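Local coordinates for protein CymD (Pseudomonas putida, PDB 6Z34) that forms a FadL-family channel in the outer membrane for monoaromatic hydrocarbons, which are taken up during biodegradation by lateral diffusion, at residues 17-22 with 297-302; 28-33 with 138-143; 32-37 with 154-159; 221-226 with 239-244; 277-282 with 303-308. One frame throughout, in Å; residues are numbered along the deposited sequence.

All five contacts lie in the barrel region of one chain. In interactions 1, 2 and 3 the N-terminal segment after helix 10-15 meets strands 294-303, 131-146 and 151-171. Interactions 2 and 3 are almost one patch, centres about 4 Å apart and Leu32 and Asn33 in common. Interaction 4 pairs strand 198-229 with 234-259, its centre about 8 Å from that of interaction 3. Interaction 5 follows at strand 281-289, its centre about 11 Å from that of interaction 4. Along the chain, interactions 2, 3 and 4 nest within the loop closed by interaction 1, which interaction 5 crosses. The N-terminal segment is thus tied to several wall strands; interactions 4 and 5 join neighbouring parts of that wall.

Interaction 1 of 5, residues 17-22 with 297-302; sequences GGIGAA and AFDYKR
Asp299 reaches from strand 294-303 to Gly20, Ala21 and Ile19 of the N-terminal segment. Its CB leaves the strand toward residues 17-22. CG sits beside the backbone N, anti to the carbonyl carbon (chi1 -70°). Asp299 CG comes 4.0 Å from Ile19 CB. From there the carboxylate divides its work. OD2 takes two backbone N-H groups. The Ala21 N to Asp299 OD2 bond is 2.8 Å long and nearly straight at 169°; it arrives on the syn side, close to the carboxylate plane. Gly20 N also lies 2.8 Å from Asp299 OD2, but it comes from above that plane and the bond is more bent, at 145°. CB of Ala21 packs against the same oxygen, with Asp299 OD2 at 3.3 Å. OD1 receives a hydrogen bond from a water, whose oxygen is 2.8 Å from Asp299 OD1. That water accepts from Ala22 N at 3.0 Å. One carboxylate therefore grips three successive amides, two directly and one through water. This probably helps hold the loop at Gly20 to Ala22. Ile19 adds an apolar part beside the polar one. Its CG1 and CD1 both touch CB of Ala297, with CG1 of Ile19 3.8 Å from that methyl. Just before it in the chain, helix 10-15 ends in a Schellman motif with Gly17 as the C-prime residue. Ala21 also packs on Val283 of the adjacent strand 281-289. A buried acid on an inward strand face, binding the backbone of an N-terminal segment, fits the hatch-in-barrel architecture of FadL channels.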
# COMPACT_ATOMS: atom_id res chain seq x y z
N GLY A 17 -9.99 5.50 -11.47
CA GLY A 17 -8.65 5.20 -11.92
C GLY A 17 -7.53 5.62 -11.00
O GLY A 17 -6.38 5.56 -11.41
N GLY A 18 -7.83 6.06 -9.76
CA GLY A 18 -6.79 6.43 -8.81
C GLY A 18 -6.61 7.91 -8.52
O GLY A 18 -5.66 8.28 -7.81
N ILE A 19 -7.48 8.78 -9.03
CA ILE A 19 -7.26 10.21 -8.86
C ILE A 19 -7.54 10.62 -7.42
O ILE A 19 -8.15 9.86 -6.66
CB ILE A 19 -8.12 10.99 -9.86
CG1 ILE A 19 -9.59 10.62 -9.67
CG2 ILE A 19 -7.65 10.68 -11.30
CD1 ILE A 19 -10.33 11.43 -8.57
N GLY A 20 -7.13 11.83 -7.05
CA GLY A 20 -7.47 12.37 -5.74
C GLY A 20 -6.65 13.57 -5.31
O GLY A 20 -6.91 14.15 -4.25
N ALA A 21 -5.64 13.95 -6.10
CA ALA A 21 -4.81 15.10 -5.74
C ALA A 21 -5.61 16.39 -5.63
O ALA A 21 -5.26 17.29 -4.85
CB ALA A 21 -3.70 15.26 -6.78
N ALA A 22 -6.68 16.52 -6.42
CA ALA A 22 -7.50 17.72 -6.42
C ALA A 22 -8.98 17.41 -6.29
O ALA A 22 -9.78 18.34 -6.10
CB ALA A 22 -7.26 18.53 -7.72
N ALA A 297 -11.12 14.14 -13.65
CA ALA A 297 -9.90 14.35 -12.90
C ALA A 297 -8.76 13.60 -13.58
O ALA A 297 -8.99 12.59 -14.25
CB ALA A 297 -10.07 13.89 -11.45
N PHE A 298 -7.54 14.12 -13.42
CA PHE A 298 -6.35 13.48 -13.98
C PHE A 298 -5.21 13.75 -13.03
O PHE A 298 -5.04 14.89 -12.58
CB PHE A 298 -6.00 14.01 -15.37
CG PHE A 298 -4.63 13.58 -15.87
CD1 PHE A 298 -4.47 12.39 -16.56
CD2 PHE A 298 -3.51 14.37 -15.65
CE1 PHE A 298 -3.22 11.99 -17.01
CE2 PHE A 298 -2.26 13.97 -16.10
CZ PHE A 298 -2.11 12.78 -16.78
N ASP A 299 -4.43 12.70 -12.71
CA ASP A 299 -3.33 12.82 -11.77
C ASP A 299 -2.07 12.18 -12.34
O ASP A 299 -2.13 11.17 -13.06
CB ASP A 299 -3.63 12.18 -10.41
CG ASP A 299 -4.68 12.94 -9.61
OD1 ASP A 299 -5.34 13.86 -10.16
OD2 ASP A 299 -4.83 12.66 -8.40
N TYR A 300 -0.94 12.76 -11.98
CA TYR A 300 0.36 12.21 -12.32
C TYR A 300 1.11 11.96 -11.02
O TYR A 300 1.14 12.83 -10.15
CB TYR A 300 1.18 13.14 -13.19
CG TYR A 300 2.63 12.73 -13.20
CD1 TYR A 300 3.05 11.62 -13.92
CD2 TYR A 300 3.58 13.42 -12.45
CE1 TYR A 300 4.37 11.23 -13.94
CE2 TYR A 300 4.90 13.03 -12.45
CZ TYR A 300 5.29 11.93 -13.19
OH TYR A 300 6.60 11.54 -13.21
N LYS A 301 1.74 10.80 -10.91
CA LYS A 301 2.43 10.48 -9.67
C LYS A 301 3.76 9.80 -9.95
O LYS A 301 3.85 8.88 -10.76
CB LYS A 301 1.56 9.60 -8.78
CG LYS A 301 2.39 8.67 -7.97
CD LYS A 301 1.62 7.99 -6.91
CE LYS A 301 1.23 6.64 -7.36
NZ LYS A 301 0.92 5.88 -6.13
N ARG A 302 4.78 10.27 -9.24
CA ARG A 302 6.13 9.73 -9.28
C ARG A 302 6.45 9.11 -7.93
O ARG A 302 6.43 9.81 -6.91
CB ARG A 302 7.12 10.83 -9.62
CG ARG A 302 8.54 10.37 -9.68
CD ARG A 302 8.81 9.72 -11.00
NE ARG A 302 10.25 9.57 -11.20
CZ ARG A 302 10.97 10.30 -12.03
NH1 ARG A 302 10.40 11.25 -12.76
NH2 ARG A 302 12.27 10.08 -12.12
O HOH W 1 -7.50 15.11 -8.93

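Interaction 2 of 5, residues 28-33 with 138-143; sequences QGMMLN and RIPFSA
Met30 and Met31 pack against Pro140, and each side chain crosses the proline ring at about a right angle. Both sulfurs meet the same ring atom. Pro140 CG is 4.0 Å from SD of Met30 and also 4.0 Å from SD of Met31. They approach from different directions, so the ring is gripped between them. Met30 also presses on Ser142. Its CG comes 3.4 Å from CB of Ser142, which is tight for two carbons. Ser142 OG is anti to the backbone N (chi1 -165°) and has polar partners in Ser156 OG and Ala155 O of the next strand. Met31 takes a folded path. Bends at chi2 and chi3 bring its methyl to Arg138, where CE is 3.6 Å from CD and 3.7 Å from NE. The two chains cross obliquely, and the methyl meets the guanidinium at a slant. The polar end of Arg138 is directed at other partners: its NH2 forms a salt bridge with Asp158 and a hydrogen bond with Thr244. Phe101 of strand 94-107 packs on both methionines and on Pro140. No hydrogen bond joins segment 28-33 to strand 131-146 here. The contact rests on thioether, methyl and ring surfaces, while the polar tips of Arg138 and Ser142 have polar partners outside the two segments. It probably contributes mainly van der Waals contact.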
# COMPACT_ATOMS: atom_id res chain seq x y z
N GLN A 28 -11.08 9.50 2.66
CA GLN A 28 -9.83 8.90 2.22
C GLN A 28 -8.78 9.93 1.82
O GLN A 28 -7.60 9.56 1.69
CB GLN A 28 -10.11 7.94 1.08
CG GLN A 28 -10.90 6.72 1.52
CD GLN A 28 -12.39 6.96 1.51
OE1 GLN A 28 -12.85 8.11 1.46
NE2 GLN A 28 -13.16 5.88 1.56
N GLY A 29 -9.16 11.21 1.67
CA GLY A 29 -8.16 12.23 1.40
C GLY A 29 -7.06 12.26 2.44
O GLY A 29 -5.93 12.64 2.15
N MET A 30 -7.38 11.87 3.68
CA MET A 30 -6.40 11.61 4.73
C MET A 30 -5.17 10.86 4.22
O MET A 30 -4.04 11.08 4.68
CB MET A 30 -7.05 10.79 5.86
CG MET A 30 -7.56 11.61 7.00
SD MET A 30 -8.32 10.70 8.37
CE MET A 30 -9.47 9.63 7.54
N MET A 31 -5.39 9.93 3.28
CA MET A 31 -4.33 9.07 2.80
C MET A 31 -3.89 9.42 1.39
O MET A 31 -3.12 8.67 0.80
CB MET A 31 -4.76 7.60 2.85
CG MET A 31 -4.94 7.05 4.25
SD MET A 31 -3.41 6.98 5.22
CE MET A 31 -2.30 6.27 4.04
N LEU A 32 -4.40 10.51 0.82
CA LEU A 32 -3.94 10.92 -0.50
C LEU A 32 -3.48 12.36 -0.41
O LEU A 32 -2.32 12.64 -0.08
CB LEU A 32 -5.02 10.74 -1.57
CG LEU A 32 -4.40 10.52 -2.96
CD1 LEU A 32 -5.26 9.56 -3.77
CD2 LEU A 32 -4.15 11.81 -3.73
N ASN A 33 -4.38 13.29 -0.68
CA ASN A 33 -4.09 14.71 -0.46
C ASN A 33 -5.04 15.20 0.62
O ASN A 33 -6.23 15.46 0.34
CB ASN A 33 -4.19 15.54 -1.74
CG ASN A 33 -3.83 17.02 -1.51
OD1 ASN A 33 -3.37 17.42 -0.42
ND2 ASN A 33 -4.04 17.84 -2.54
N ARG A 138 -2.02 1.74 8.29
CA ARG A 138 -1.64 3.14 8.45
C ARG A 138 -2.73 3.87 9.24
O ARG A 138 -3.93 3.76 8.94
CB ARG A 138 -1.38 3.80 7.09
CG ARG A 138 -0.52 2.90 6.19
CD ARG A 138 -0.03 3.58 4.89
NE ARG A 138 0.86 4.69 5.20
CZ ARG A 138 2.12 4.81 4.81
NH1 ARG A 138 2.68 3.87 4.02
NH2 ARG A 138 2.81 5.88 5.19
N ILE A 139 -2.31 4.55 10.30
CA ILE A 139 -3.24 5.22 11.19
C ILE A 139 -2.94 6.71 11.11
O ILE A 139 -2.09 7.20 11.86
CB ILE A 139 -3.13 4.71 12.63
CG1 ILE A 139 -3.32 3.19 12.68
CG2 ILE A 139 -4.13 5.45 13.54
CD1 ILE A 139 -3.09 2.58 14.07
N PRO A 140 -3.61 7.45 10.22
CA PRO A 140 -3.31 8.88 10.06
C PRO A 140 -3.92 9.73 11.14
O PRO A 140 -5.00 9.44 11.67
CB PRO A 140 -3.95 9.22 8.70
CG PRO A 140 -5.11 8.27 8.63
CD PRO A 140 -4.59 6.98 9.23
N PHE A 141 -3.19 10.79 11.49
CA PHE A 141 -3.73 11.92 12.25
C PHE A 141 -3.61 13.11 11.32
O PHE A 141 -2.51 13.49 10.92
CB PHE A 141 -2.97 12.12 13.56
CG PHE A 141 -2.90 10.87 14.41
CD1 PHE A 141 -1.96 9.88 14.13
CD2 PHE A 141 -3.79 10.67 15.45
CE1 PHE A 141 -1.90 8.73 14.88
CE2 PHE A 141 -3.72 9.52 16.21
CZ PHE A 141 -2.78 8.54 15.92
N SER A 142 -4.76 13.65 10.91
CA SER A 142 -4.83 14.51 9.75
C SER A 142 -5.57 15.79 10.08
O SER A 142 -6.48 15.81 10.92
CB SER A 142 -5.52 13.81 8.59
OG SER A 142 -5.28 14.49 7.37
N ALA A 143 -5.16 16.86 9.41
CA ALA A 143 -5.78 18.17 9.59
C ALA A 143 -5.70 18.91 8.27
O ALA A 143 -4.79 18.68 7.47
CB ALA A 143 -5.10 18.97 10.70

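Interaction 3 of 5, residues 32-37 with 154-159; sequences LNPATL and GASLDA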
# COMPACT_ATOMS: atom_id res chain seq x y z
N LEU A 32 -4.40 10.51 0.82
CA LEU A 32 -3.94 10.92 -0.50
C LEU A 32 -3.48 12.36 -0.41
O LEU A 32 -2.32 12.64 -0.08
CB LEU A 32 -5.02 10.74 -1.57
CG LEU A 32 -4.40 10.52 -2.96
CD1 LEU A 32 -5.26 9.56 -3.77
CD2 LEU A 32 -4.15 11.81 -3.73
N ASN A 33 -4.38 13.29 -0.68
CA ASN A 33 -4.09 14.71 -0.46
C ASN A 33 -5.04 15.20 0.62
O ASN A 33 -6.23 15.46 0.34
CB ASN A 33 -4.19 15.54 -1.74
CG ASN A 33 -3.83 17.02 -1.51
OD1 ASN A 33 -3.37 17.42 -0.42
ND2 ASN A 33 -4.04 17.84 -2.54
N PRO A 34 -4.58 15.31 1.86
CA PRO A 34 -5.48 15.76 2.94
C PRO A 34 -6.03 17.16 2.73
O PRO A 34 -7.03 17.50 3.37
CB PRO A 34 -4.59 15.67 4.19
CG PRO A 34 -3.19 15.43 3.70
CD PRO A 34 -3.28 14.83 2.36
N ALA A 35 -5.44 17.98 1.85
CA ALA A 35 -6.03 19.28 1.58
C ALA A 35 -7.44 19.14 1.02
O ALA A 35 -8.26 20.05 1.19
CB ALA A 35 -5.17 20.10 0.62
N THR A 36 -7.76 17.99 0.40
CA THR A 36 -9.10 17.86 -0.19
C THR A 36 -10.19 17.71 0.85
O THR A 36 -11.37 17.81 0.51
CB THR A 36 -9.18 16.68 -1.16
OG1 THR A 36 -8.83 15.47 -0.49
CG2 THR A 36 -8.27 16.91 -2.43
N LEU A 37 -9.83 17.45 2.12
CA LEU A 37 -10.83 17.32 3.17
C LEU A 37 -11.60 18.61 3.39
O LEU A 37 -12.74 18.55 3.86
CB LEU A 37 -10.17 16.89 4.47
CG LEU A 37 -9.44 15.56 4.38
CD1 LEU A 37 -8.61 15.38 5.63
CD2 LEU A 37 -10.47 14.45 4.18
N GLY A 154 -3.13 20.91 3.78
CA GLY A 154 -3.43 19.76 4.62
C GLY A 154 -2.23 18.86 4.82
O GLY A 154 -1.31 18.80 3.99
N ALA A 155 -2.26 18.14 5.94
CA ALA A 155 -1.17 17.26 6.30
C ALA A 155 -1.72 16.10 7.09
O ALA A 155 -2.82 16.18 7.66
CB ALA A 155 -0.10 17.98 7.13
N SER A 156 -0.97 14.99 7.06
CA SER A 156 -1.23 13.84 7.91
C SER A 156 0.09 13.36 8.49
O SER A 156 1.15 13.52 7.88
CB SER A 156 -1.85 12.68 7.14
OG SER A 156 -3.04 13.09 6.51
N LEU A 157 0.02 12.79 9.69
CA LEU A 157 1.12 12.04 10.27
C LEU A 157 0.63 10.63 10.55
O LEU A 157 -0.32 10.44 11.32
CB LEU A 157 1.63 12.69 11.56
CG LEU A 157 2.75 11.86 12.18
CD1 LEU A 157 4.11 12.36 11.70
CD2 LEU A 157 2.66 11.87 13.69
N ASP A 158 1.24 9.65 9.90
CA ASP A 158 0.83 8.26 10.06
C ASP A 158 1.64 7.57 11.15
O ASP A 158 2.88 7.63 11.15
CB ASP A 158 1.00 7.46 8.77
CG ASP A 158 0.29 8.06 7.58
OD1 ASP A 158 -0.51 9.02 7.75
OD2 ASP A 158 0.53 7.52 6.47
N ALA A 159 0.94 6.91 12.08
CA ALA A 159 1.51 5.76 12.77
C ALA A 159 1.28 4.55 11.88
O ALA A 159 0.17 4.37 11.35
CB ALA A 159 0.86 5.54 14.13
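Pro34 packs against Gly154, Ala155 and Ser156 in a buried contact without hydrogen bonds between the segments, where the N-terminal segment rests on the wall strand 151-171. The proline ring does most of the touching. Its CG is 3.6 Å from the backbone N of Ala155 and 3.7 Å from OG of Ser156. Ring carbon CB also lies near that hydroxyl. Ser156 OG is anti to the carbonyl carbon, beside the backbone N (chi1 -57°), and its polar partners are Met30 O and Ser142 OG of strand 131-146. The hydroxyl is thus fixed by polar bonds while its flank receives the ring. Next to the ring the two backbones come very close. Ala35 N is 3.9 Å from CA of Gly154, a residue with no side chain to stand between them. CB of Ala35 lies 3.8 Å from Gly154 N. The turn at Asn33 has its own internal bonds. Asn33 OD1 accepts from Ala35 N at 3.1 Å, which makes an Asx turn; the donor lies well above the plane of the side-chain carbonyl. Asn33 O is held twice, by Thr36 N and by Thr36 OG1. The hydroxyl bond, 2.7 Å from Thr36 OG1 to Asn33 O, runs nearly along the C=O axis. Asn33 ND2 binds Ala21 O and Leu226 O, tying the turn to the preceding loop and to strand 198-229. An Asx turn leading into a short 3-10 segment, laid on a glycine and small residues of a barrel strand, is consistent with the N-terminal hatch of FadL proteins.

Interaction 4 of 5, residues 221-226 with 239-244; sequences GGRLGL and VYNFKT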
# COMPACT_ATOMS: atom_id res chain seq x y z
N GLY A 221 5.02 7.58 9.07
CA GLY A 221 4.96 8.21 7.76
C GLY A 221 4.14 9.49 7.74
O GLY A 221 3.83 10.07 8.79
N GLY A 222 3.76 9.96 6.56
CA GLY A 222 2.97 11.17 6.49
C GLY A 222 3.00 11.76 5.10
O GLY A 222 3.69 11.27 4.19
N ARG A 223 2.23 12.85 4.95
CA ARG A 223 2.09 13.56 3.69
C ARG A 223 1.76 15.02 3.96
O ARG A 223 1.25 15.37 5.03
CB ARG A 223 1.01 12.91 2.81
CG ARG A 223 -0.37 12.77 3.44
CD ARG A 223 -1.13 11.62 2.82
NE ARG A 223 -0.34 10.43 3.01
CZ ARG A 223 -0.39 9.69 4.11
NH1 ARG A 223 -1.24 10.02 5.07
NH2 ARG A 223 0.41 8.64 4.24
N LEU A 224 2.06 15.86 2.97
CA LEU A 224 1.87 17.31 3.04
C LEU A 224 1.42 17.78 1.66
O LEU A 224 2.16 17.62 0.69
CB LEU A 224 3.17 18.01 3.44
CG LEU A 224 3.06 19.55 3.49
CD1 LEU A 224 1.93 20.05 4.45
CD2 LEU A 224 4.41 20.19 3.83
N GLY A 225 0.21 18.34 1.56
CA GLY A 225 -0.36 18.67 0.27
C GLY A 225 -1.09 20.00 0.30
O GLY A 225 -1.27 20.61 1.35
N LEU A 226 -1.51 20.43 -0.89
CA LEU A 226 -2.33 21.63 -1.03
C LEU A 226 -3.25 21.48 -2.23
O LEU A 226 -3.04 20.63 -3.09
CB LEU A 226 -1.49 22.91 -1.16
CG LEU A 226 -0.61 23.07 -2.41
CD1 LEU A 226 -1.35 23.75 -3.54
CD2 LEU A 226 0.65 23.84 -2.08
N VAL A 239 0.51 16.89 -3.65
CA VAL A 239 0.80 16.31 -2.35
C VAL A 239 2.11 15.55 -2.41
O VAL A 239 2.36 14.78 -3.35
CB VAL A 239 -0.35 15.40 -1.82
CG1 VAL A 239 -0.65 14.27 -2.78
CG2 VAL A 239 0.01 14.86 -0.44
N TYR A 240 2.95 15.77 -1.41
CA TYR A 240 4.17 15.01 -1.22
C TYR A 240 4.00 14.02 -0.07
O TYR A 240 3.68 14.41 1.06
CB TYR A 240 5.36 15.93 -0.95
CG TYR A 240 6.68 15.20 -0.91
CD1 TYR A 240 7.30 14.77 -2.08
CD2 TYR A 240 7.32 14.94 0.30
CE1 TYR A 240 8.53 14.11 -2.05
CE2 TYR A 240 8.54 14.29 0.34
CZ TYR A 240 9.14 13.87 -0.83
OH TYR A 240 10.35 13.22 -0.75
N ASN A 241 4.22 12.75 -0.36
CA ASN A 241 4.10 11.68 0.61
C ASN A 241 5.50 11.34 1.12
O ASN A 241 6.41 11.09 0.32
CB ASN A 241 3.42 10.48 -0.04
CG ASN A 241 2.80 9.55 0.97
OD1 ASN A 241 1.58 9.51 1.10
ND2 ASN A 241 3.63 8.79 1.68
N PHE A 242 5.68 11.38 2.43
CA PHE A 242 7.01 11.21 3.01
C PHE A 242 7.45 9.75 2.93
O PHE A 242 6.63 8.84 2.79
CB PHE A 242 7.04 11.65 4.47
CG PHE A 242 6.62 13.06 4.68
CD1 PHE A 242 6.94 14.04 3.76
CD2 PHE A 242 5.93 13.42 5.81
CE1 PHE A 242 6.56 15.35 3.96
CE2 PHE A 242 5.54 14.74 6.03
CZ PHE A 242 5.86 15.70 5.10
N LYS A 243 8.77 9.53 3.03
CA LYS A 243 9.28 8.18 3.16
C LYS A 243 8.89 7.61 4.51
O LYS A 243 9.11 8.24 5.55
CB LYS A 243 10.80 8.15 3.00
CG LYS A 243 11.31 8.90 1.78
CD LYS A 243 12.75 8.55 1.48
CE LYS A 243 13.48 9.73 0.88
NZ LYS A 243 14.87 9.36 0.48
N THR A 244 8.31 6.41 4.51
CA THR A 244 7.85 5.80 5.75
C THR A 244 9.02 5.08 6.39
O THR A 244 9.57 4.15 5.81
CB THR A 244 6.70 4.83 5.49
OG1 THR A 244 5.66 5.49 4.73
CG2 THR A 244 6.13 4.33 6.80
O HOH W 2 4.12 8.42 4.15
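The Phe242 ring covers Arg223 CA with one face, the carbon being offset toward the rim. CE2 of Tyr240 lies at the ring edge, in its plane. CZ of Phe242 meets CB of Leu224 at 3.9 Å. These residues belong to a beta hairpin of the barrel wall, built from strands 198-229 and 234-259. The short segments run antiparallel, their directions 170° apart. Leu224 and Tyr240 form the hydrogen-bonded pair, 2.9 Å each way between N and O. Phe242 N also bonds to Gly222 O at 2.7 Å. On the other face of the sheet, Arg223 and Asn241 lie side by side and point the same way. Asn241 OD1 sits at the guanidinium edge, exactly in its plane, 2.9 Å from Arg223 NE in a bond of 172°. The donor stands above the carbonyl plane of Asn241, and the two flat groups are 42° apart. Arg223 NH2 makes a salt bridge with Asp158 of strand 151-171, so the guanidinium joins three strands. Near the end of the pairing a water accepts from Gly222 N and donates to Phe242 O, 2.9 Å from each.

Interaction 5 of 5, residues 277-282 with 303-308; sequences EMPASL and VYWSDV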
# COMPACT_ATOMS: atom_id res chain seq x y z
N GLU A 277 12.19 1.29 4.24
CA GLU A 277 11.85 2.70 4.16
C GLU A 277 10.98 2.80 2.93
O GLU A 277 11.50 2.93 1.82
CB GLU A 277 13.10 3.58 4.07
CG GLU A 277 12.82 5.08 3.95
CD GLU A 277 14.07 5.93 4.13
OE1 GLU A 277 15.10 5.60 3.50
OE2 GLU A 277 14.03 6.93 4.88
N MET A 278 9.67 2.66 3.10
CA MET A 278 8.79 2.85 1.97
C MET A 278 9.11 4.19 1.32
O MET A 278 9.51 5.14 2.01
CB MET A 278 7.33 2.78 2.40
CG MET A 278 7.12 1.80 3.51
SD MET A 278 5.41 1.32 3.59
CE MET A 278 5.31 0.02 2.37
N PRO A 279 9.03 4.28 0.00
CA PRO A 279 9.52 5.48 -0.67
C PRO A 279 8.52 6.61 -0.59
O PRO A 279 7.31 6.41 -0.55
CB PRO A 279 9.72 5.01 -2.11
CG PRO A 279 8.70 3.93 -2.28
CD PRO A 279 8.52 3.28 -0.95
N ALA A 280 9.07 7.82 -0.55
CA ALA A 280 8.38 9.06 -0.83
C ALA A 280 7.63 8.98 -2.15
O ALA A 280 7.95 8.15 -2.99
CB ALA A 280 9.37 10.23 -0.87
N SER A 281 6.60 9.82 -2.33
CA SER A 281 5.98 9.97 -3.63
C SER A 281 5.42 11.37 -3.77
O SER A 281 5.13 12.05 -2.78
CB SER A 281 4.89 8.93 -3.89
OG SER A 281 3.92 8.93 -2.86
N LEU A 282 5.30 11.80 -5.01
CA LEU A 282 4.79 13.11 -5.34
C LEU A 282 3.62 12.91 -6.28
O LEU A 282 3.76 12.23 -7.30
CB LEU A 282 5.87 13.98 -6.00
CG LEU A 282 5.43 15.41 -6.34
CD1 LEU A 282 5.23 16.26 -5.07
CD2 LEU A 282 6.42 16.05 -7.28
N VAL A 303 6.74 7.80 -7.91
CA VAL A 303 7.14 7.11 -6.69
C VAL A 303 8.66 6.94 -6.72
O VAL A 303 9.21 6.47 -7.71
CB VAL A 303 6.44 5.74 -6.55
CG1 VAL A 303 7.04 4.97 -5.42
CG2 VAL A 303 4.94 5.91 -6.32
N TYR A 304 9.33 7.33 -5.63
CA TYR A 304 10.78 7.48 -5.64
C TYR A 304 11.45 6.26 -5.00
O TYR A 304 12.07 6.33 -3.95
CB TYR A 304 11.19 8.77 -4.94
CG TYR A 304 10.73 10.03 -5.64
CD1 TYR A 304 11.42 10.52 -6.74
CD2 TYR A 304 9.61 10.73 -5.19
CE1 TYR A 304 11.00 11.68 -7.38
CE2 TYR A 304 9.19 11.88 -5.83
CZ TYR A 304 9.89 12.35 -6.92
OH TYR A 304 9.47 13.49 -7.56
N TRP A 305 11.33 5.12 -5.69
CA TRP A 305 12.07 3.93 -5.29
C TRP A 305 13.58 4.14 -5.33
O TRP A 305 14.30 3.60 -4.49
CB TRP A 305 11.70 2.75 -6.19
CG TRP A 305 10.26 2.38 -6.18
CD1 TRP A 305 9.33 2.70 -7.13
CD2 TRP A 305 9.58 1.59 -5.20
NE1 TRP A 305 8.11 2.17 -6.79
CE2 TRP A 305 8.24 1.49 -5.61
CE3 TRP A 305 9.98 0.97 -4.01
CZ2 TRP A 305 7.28 0.78 -4.88
CZ3 TRP A 305 9.02 0.27 -3.28
CH2 TRP A 305 7.70 0.18 -3.72
N SER A 306 14.07 4.93 -6.29
CA SER A 306 15.52 5.02 -6.46
C SER A 306 16.20 5.63 -5.24
O SER A 306 17.37 5.34 -4.97
CB SER A 306 15.86 5.84 -7.71
OG SER A 306 15.59 7.22 -7.52
N ASP A 307 15.48 6.46 -4.48
CA ASP A 307 16.04 7.12 -3.30
C ASP A 307 15.83 6.32 -2.02
O ASP A 307 16.23 6.79 -0.95
CB ASP A 307 15.47 8.52 -3.15
CG ASP A 307 15.92 9.44 -4.27
OD1 ASP A 307 16.52 10.50 -3.97
OD2 ASP A 307 15.69 9.10 -5.45
N VAL A 308 15.24 5.13 -2.11
CA VAL A 308 15.38 4.13 -1.06
C VAL A 308 16.71 3.42 -1.30
O VAL A 308 16.85 2.68 -2.27
CB VAL A 308 14.22 3.13 -1.06
CG1 VAL A 308 14.51 1.95 -0.10
CG2 VAL A 308 12.95 3.80 -0.70
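Pro279 lies over one face of the Trp305 indole. Its CG is 3.7 Å from the centroid of the six-membered ring and 14° off the ring normal, a CH-pi contact. Trp305 starts away from residues 277-282, yet its ring turns back to them. The first torsion sets CG beside the backbone N, anti to the carbonyl carbon (chi1 -60°). CG1 of Val303 lies over the same indole face, toward the rim, and also touches Pro279 CG at 3.7 Å. The two branches of Val303 serve different partners: CG2 meets CB of Ser281 at 3.9 Å. Ser281 and Val303 are an antiparallel non-hydrogen-bonded pair between strands 281-289 and 294-303. Tyr304 runs side by side with Leu282, both pointing the same way. CB of Leu282 stands at the edge of the tyrosine ring, 3.9 Å from CE2 of Tyr304. Ala280 O is also near the plane of that ring. The same oxygen accepts from Tyr304 N at 3.1 Å, in a bond of 172°. Val308 also packs on Pro279. Its CG2 is anti to the carbonyl carbon and touches Pro279 CB at 3.7 Å. This methyl also comes as near as 3.0 Å to Glu277 O, a tight approach. Ala280 and Leu282 pack on strand 234-259 as well, at Tyr240 and Ile238. Proline, valine and aromatic surfaces make up most of the contact. One straight backbone bond joins the segments; most of the rest is apolar and CH-pi packing, with some carbon-to-carbonyl contacts.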